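Local coordinates for protein transcription factor IWS1 (Saccharomyces cerevisiae, PDB 3NFQ) that regulates transcription by RNA polymerase II, acting in steps that may include both recruitment of the TATA-binding protein and events after it, at residues Leu121-Thr129 against Ala142-Thr150. Numbering follows the deposited sequence.
Sequences LGRVVIFYT and AEKLIAEWT
Val125 meets three residues of 142-150 with its two methyls. CB points at the opposing helix; from it CG1, anti to the backbone N (chi1 174°), extends to 3.5 Å from Ala142 O and also touches Ala142 CB and Ile146 CB. The other branch, CG2, approaches the indole of Trp149 at its edge, near the ring plane, 4.0 Å from CZ3. Leu121 CD2 reaches the same CZ3 obliquely at 4.3 Å. The indole is packed against its own helix as well, with Leu145 O lying over one face, offset toward the rim.

The axes of the two helical segments approach to 8.7 Å at 142° between their N-to-C directions; as helices 121-130 and 136-149 follow one another in the chain, they form a splayed helical hairpin. Both arms belong to the TFIIS N-terminal-like helical bundle within the conserved central domain of Spn1, and helix 113-119 supplies Leu116 against Ile146 and Trp149. No hydrogen bond joins the two segments; they meet by van der Waals contacts of aliphatic groups, some of them on backbone atoms. Ile146 CD1 lies 3.9 Å from Gly122 O, with Gly122 CA also nearby, while its CG1 meets Ile126 CG1, the two side chains crossing at about a right angle.

At the other end, Ala142 CB sits 3.8 Å from Tyr128 CB, and Thr129 CG2 packs on the backbone of Glu143, 3.5 Å from its N. A serine at Thr129 would probably leave a gap over Glu143, since the methyl makes this contact. Thr129 OG1 donates a hydrogen bond to Ile126 O of its own helix (2.6 Å), in the carbonyl plane and on a lone pair.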
ATOM      1  N   LEU A 121      -1.796  -8.401   1.684  1.00 16.94           N
ATOM      2  CA  LEU A 121      -0.524  -7.710   1.851  1.00 17.66           C
ATOM      3  C   LEU A 121       0.595  -8.683   2.183  1.00 17.32           C
ATOM      4  O   LEU A 121       1.715  -8.455   1.801  1.00 16.50           O
ATOM      5  CB  LEU A 121      -0.628  -6.615   2.935  1.00 16.33           C
ATOM      6  CG  LEU A 121       0.542  -5.667   3.123  1.00 19.83           C
ATOM      7  CD1 LEU A 121       0.853  -4.832   1.851  1.00 18.80           C
ATOM      8  CD2 LEU A 121       0.265  -4.781   4.292  1.00 18.75           C
ATOM      9  N   GLY A 122       0.288  -9.783   2.882  1.00 18.87           N
ATOM     10  CA  GLY A 122       1.354 -10.731   3.255  1.00 19.00           C
ATOM     11  C   GLY A 122       2.105 -11.210   2.034  1.00 18.54           C
ATOM     12  O   GLY A 122       3.337 -11.205   2.032  1.00 18.50           O
ATOM     13  N   ARG A 123       1.397 -11.703   1.006  1.00 18.46           N
ATOM     14  CA  ARG A 123       2.121 -12.257  -0.141  1.00 20.49           C
ATOM     15  C   ARG A 123       2.857 -11.237  -0.949  1.00 17.70           C
ATOM     16  O   ARG A 123       3.871 -11.550  -1.529  1.00 17.88           O
ATOM     17  CB  ARG A 123       1.268 -13.122  -1.071  1.00 21.29           C
ATOM     18  CG  ARG A 123       0.007 -12.521  -1.534  1.00 27.20           C
ATOM     19  CD  ARG A 123      -1.077 -13.703  -1.879  1.00 28.47           C
ATOM     20  NE  ARG A 123      -0.431 -14.907  -2.404  1.00 41.12           N
ATOM     21  CZ  ARG A 123       0.101 -14.966  -3.622  1.00 45.59           C
ATOM     22  NH1 ARG A 123       0.025 -13.881  -4.384  1.00 45.50           N
ATOM     23  NH2 ARG A 123       0.714 -16.077  -4.070  1.00 46.34           N
ATOM     24  N   VAL A 124       2.378  -9.997  -0.916  1.00 17.28           N
ATOM     25  CA  VAL A 124       3.074  -8.871  -1.594  1.00 14.89           C
ATOM     26  C   VAL A 124       4.371  -8.470  -0.834  1.00 13.07           C
ATOM     27  O   VAL A 124       5.436  -8.319  -1.439  1.00 13.44           O
ATOM     28  CB  VAL A 124       2.116  -7.685  -1.820  1.00 15.92           C
ATOM     29  CG1 VAL A 124       2.922  -6.504  -2.401  1.00 11.45           C
ATOM     30  CG2 VAL A 124       1.001  -8.077  -2.901  1.00 13.96           C
ATOM     31  N   VAL A 125       4.300  -8.396   0.490  1.00 15.31           N
ATOM     32  CA  VAL A 125       5.495  -8.063   1.290  1.00 15.59           C
ATOM     33  C   VAL A 125       6.538  -9.187   1.146  1.00 16.99           C
ATOM     34  O   VAL A 125       7.755  -8.929   1.005  1.00 16.17           O
ATOM     35  CB  VAL A 125       5.127  -7.731   2.780  1.00 15.67           C
ATOM     36  CG1 VAL A 125       6.399  -7.519   3.660  1.00 18.82           C
ATOM     37  CG2 VAL A 125       4.270  -6.485   2.814  1.00 16.87           C
ATOM     38  N   ILE A 126       6.084 -10.438   1.110  1.00 16.70           N
ATOM     39  CA  ILE A 126       7.017 -11.534   0.843  1.00 18.56           C
ATOM     40  C   ILE A 126       7.715 -11.339  -0.520  1.00 18.67           C
ATOM     41  O   ILE A 126       8.933 -11.500  -0.639  1.00 18.60           O
ATOM     42  CB  ILE A 126       6.308 -12.923   0.947  1.00 17.99           C
ATOM     43  CG1 ILE A 126       5.960 -13.208   2.419  1.00 20.64           C
ATOM     44  CG2 ILE A 126       7.225 -14.052   0.360  1.00 20.04           C
ATOM     45  CD1 ILE A 126       4.989 -14.336   2.679  1.00 21.83           C
ATOM     46  N   PHE A 127       6.953 -10.982  -1.558  1.00 16.69           N
ATOM     47  CA  PHE A 127       7.509 -10.735  -2.867  1.00 16.42           C
ATOM     48  C   PHE A 127       8.626  -9.653  -2.799  1.00 15.91           C
ATOM     49  O   PHE A 127       9.681  -9.749  -3.453  1.00 16.02           O
ATOM     50  CB  PHE A 127       6.377 -10.272  -3.831  1.00 16.99           C
ATOM     51  CG  PHE A 127       6.885  -9.754  -5.153  1.00 21.07           C
ATOM     52  CD1 PHE A 127       7.088 -10.596  -6.250  1.00 20.21           C
ATOM     53  CD2 PHE A 127       7.203  -8.418  -5.304  1.00 22.32           C
ATOM     54  CE1 PHE A 127       7.607 -10.101  -7.477  1.00 18.32           C
ATOM     55  CE2 PHE A 127       7.695  -7.942  -6.522  1.00 21.20           C
ATOM     56  CZ  PHE A 127       7.896  -8.745  -7.585  1.00 24.05           C
ATOM     57  N   TYR A 128       8.416  -8.644  -1.968  1.00 15.55           N
ATOM     58  CA  TYR A 128       9.446  -7.573  -1.830  1.00 15.99           C
ATOM     59  C   TYR A 128      10.773  -8.134  -1.226  1.00 17.70           C
ATOM     60  O   TYR A 128      11.866  -7.629  -1.523  1.00 16.00           O
ATOM     61  CB  TYR A 128       8.905  -6.447  -0.969  1.00 16.01           C
ATOM     62  CG  TYR A 128       8.240  -5.388  -1.842  1.00 16.86           C
ATOM     63  CD1 TYR A 128       6.967  -5.612  -2.357  1.00 16.60           C
ATOM     64  CD2 TYR A 128       8.880  -4.175  -2.159  1.00 16.50           C
ATOM     65  CE1 TYR A 128       6.319  -4.642  -3.182  1.00 14.68           C
ATOM     66  CE2 TYR A 128       8.227  -3.188  -2.974  1.00 14.64           C
ATOM     67  CZ  TYR A 128       6.933  -3.454  -3.482  1.00 17.02           C
ATOM     68  OH  TYR A 128       6.238  -2.578  -4.298  1.00 16.27           O
ATOM     69  N   THR A 129      10.655  -9.187  -0.405  1.00 19.65           N
ATOM     70  CA  THR A 129      11.865  -9.803   0.215  1.00 21.48           C
ATOM     71  C   THR A 129      12.740 -10.549  -0.782  1.00 23.85           C
ATOM     72  O   THR A 129      13.967 -10.720  -0.540  1.00 24.35           O
ATOM     73  CB  THR A 129      11.539 -10.734   1.382  1.00 20.64           C
ATOM     74  OG1 THR A 129      10.959 -11.963   0.884  1.00 19.17           O
ATOM     75  CG2 THR A 129      10.616 -10.077   2.386  1.00 19.93           C
ATOM     76  N   ALA A 142      11.138  -5.165   4.489  1.00 19.02           N
ATOM     77  CA  ALA A 142       9.993  -6.068   4.232  1.00 16.96           C
ATOM     78  C   ALA A 142      10.199  -7.383   5.010  1.00 18.60           C
ATOM     79  O   ALA A 142       9.285  -7.906   5.590  1.00 18.14           O
ATOM     80  CB  ALA A 142       9.854  -6.323   2.705  1.00 15.68           C
ATOM     81  N   GLU A 143      11.425  -7.892   5.036  1.00 18.64           N
ATOM     82  CA  GLU A 143      11.742  -9.119   5.757  1.00 20.78           C
ATOM     83  C   GLU A 143      11.597  -8.946   7.273  1.00 20.42           C
ATOM     84  O   GLU A 143      11.099  -9.840   7.942  1.00 18.95           O
ATOM     85  CB  GLU A 143      13.166  -9.545   5.344  1.00 22.15           C
ATOM     86  CG  GLU A 143      13.792 -10.540   6.183  1.00 25.11           C
ATOM     87  CD  GLU A 143      15.272 -10.658   5.863  1.00 33.65           C
ATOM     88  OE1 GLU A 143      16.045 -10.555   6.844  1.00 35.42           O
ATOM     89  OE2 GLU A 143      15.637 -10.780   4.635  1.00 34.21           O
ATOM     90  N   LYS A 144      11.998  -7.794   7.806  1.00 18.25           N
ATOM     91  CA  LYS A 144      11.770  -7.480   9.226  1.00 18.81           C
ATOM     92  C   LYS A 144      10.296  -7.393   9.549  1.00 19.22           C
ATOM     93  O   LYS A 144       9.839  -7.893  10.581  1.00 17.43           O
ATOM     94  CB  LYS A 144      12.414  -6.137   9.591  1.00 19.28           C
ATOM     95  CG  LYS A 144      12.075  -5.714  11.024  1.00 22.75           C
ATOM     96  CD  LYS A 144      12.266  -4.196  11.147  1.00 27.97           C
ATOM     97  CE  LYS A 144      11.306  -3.545  12.150  1.00 29.96           C
ATOM     98  NZ  LYS A 144      12.015  -2.209  12.490  1.00 34.69           N
ATOM     99  N   LEU A 145       9.530  -6.742   8.670  1.00 18.54           N
ATOM    100  CA  LEU A 145       8.113  -6.529   8.974  1.00 20.04           C
ATOM    101  C   LEU A 145       7.347  -7.842   8.907  1.00 19.77           C
ATOM    102  O   LEU A 145       6.497  -8.098   9.749  1.00 21.13           O
ATOM    103  CB  LEU A 145       7.494  -5.564   7.990  1.00 18.73           C
ATOM    104  CG  LEU A 145       7.963  -4.127   8.274  1.00 19.11           C
ATOM    105  CD1 LEU A 145       7.393  -3.242   7.153  1.00 21.40           C
ATOM    106  CD2 LEU A 145       7.457  -3.677   9.607  1.00 23.16           C
ATOM    107  N   ILE A 146       7.593  -8.634   7.903  1.00 21.71           N
ATOM    108  CA  ILE A 146       6.845  -9.901   7.843  1.00 23.58           C
ATOM    109  C   ILE A 146       7.096 -10.827   9.059  1.00 24.88           C
ATOM    110  O   ILE A 146       6.174 -11.503   9.553  1.00 25.59           O
ATOM    111  CB  ILE A 146       7.037 -10.635   6.466  1.00 25.24           C
ATOM    112  CG1 ILE A 146       5.939 -11.679   6.238  1.00 28.82           C
ATOM    113  CG2 ILE A 146       8.360 -11.235   6.294  1.00 26.13           C
ATOM    114  CD1 ILE A 146       4.652 -10.993   5.727  1.00 23.12           C
ATOM    115  N   ALA A 147       8.351 -10.907   9.486  1.00 24.08           N
ATOM    116  CA  ALA A 147       8.726 -11.664  10.697  1.00 23.18           C
ATOM    117  C   ALA A 147       8.010 -11.120  11.903  1.00 23.61           C
ATOM    118  O   ALA A 147       7.468 -11.867  12.723  1.00 25.69           O
ATOM    119  CB  ALA A 147      10.260 -11.615  10.891  1.00 21.06           C
ATOM    120  N   GLU A 148       7.987  -9.809  12.025  1.00 22.61           N
ATOM    121  CA  GLU A 148       7.376  -9.180  13.148  1.00 24.72           C
ATOM    122  C   GLU A 148       5.859  -9.383  13.157  1.00 24.58           C
ATOM    123  O   GLU A 148       5.261  -9.706  14.199  1.00 23.87           O
ATOM    124  CB  GLU A 148       7.726  -7.697  13.100  1.00 25.24           C
ATOM    125  CG  GLU A 148       7.172  -6.895  14.194  1.00 29.77           C
ATOM    126  CD  GLU A 148       7.592  -5.441  14.104  1.00 34.90           C
ATOM    127  OE1 GLU A 148       8.792  -5.161  13.926  1.00 37.90           O
ATOM    128  OE2 GLU A 148       6.723  -4.561  14.239  1.00 37.84           O
ATOM    129  N   TRP A 149       5.223  -9.149  12.006  1.00 23.32           N
ATOM    130  CA  TRP A 149       3.776  -9.145  11.952  1.00 22.83           C
ATOM    131  C   TRP A 149       3.281 -10.565  12.192  1.00 23.45           C
ATOM    132  O   TRP A 149       2.203 -10.743  12.735  1.00 25.34           O
ATOM    133  CB  TRP A 149       3.294  -8.666  10.589  1.00 21.30           C
ATOM    134  CG  TRP A 149       3.537  -7.197  10.379  1.00 20.64           C
ATOM    135  CD1 TRP A 149       3.688  -6.254  11.332  1.00 21.59           C
ATOM    136  CD2 TRP A 149       3.594  -6.519   9.119  1.00 20.23           C
ATOM    137  NE1 TRP A 149       3.907  -5.015  10.752  1.00 20.93           N
ATOM    138  CE2 TRP A 149       3.839  -5.159   9.385  1.00 19.66           C
ATOM    139  CE3 TRP A 149       3.533  -6.941   7.800  1.00 19.23           C
ATOM    140  CZ2 TRP A 149       3.940  -4.186   8.353  1.00 21.04           C
ATOM    141  CZ3 TRP A 149       3.624  -5.982   6.763  1.00 20.22           C
ATOM    142  CH2 TRP A 149       3.859  -4.624   7.058  1.00 21.28           C
ATOM    143  N   THR A 150       4.072 -11.551  11.799  1.00 24.04           N
ATOM    144  CA  THR A 150       3.648 -12.968  11.972  1.00 25.08           C
ATOM    145  C   THR A 150       4.264 -13.631  13.240  1.00 27.65           C
ATOM    146  O   THR A 150       4.278 -14.868  13.363  1.00 27.20           O
ATOM    147  CB  THR A 150       4.039 -13.794  10.773  1.00 25.39           C
ATOM    148  OG1 THR A 150       5.464 -13.835  10.671  1.00 24.53           O
ATOM    149  CG2 THR A 150       3.432 -13.188   9.454  1.00 23.78           C
TER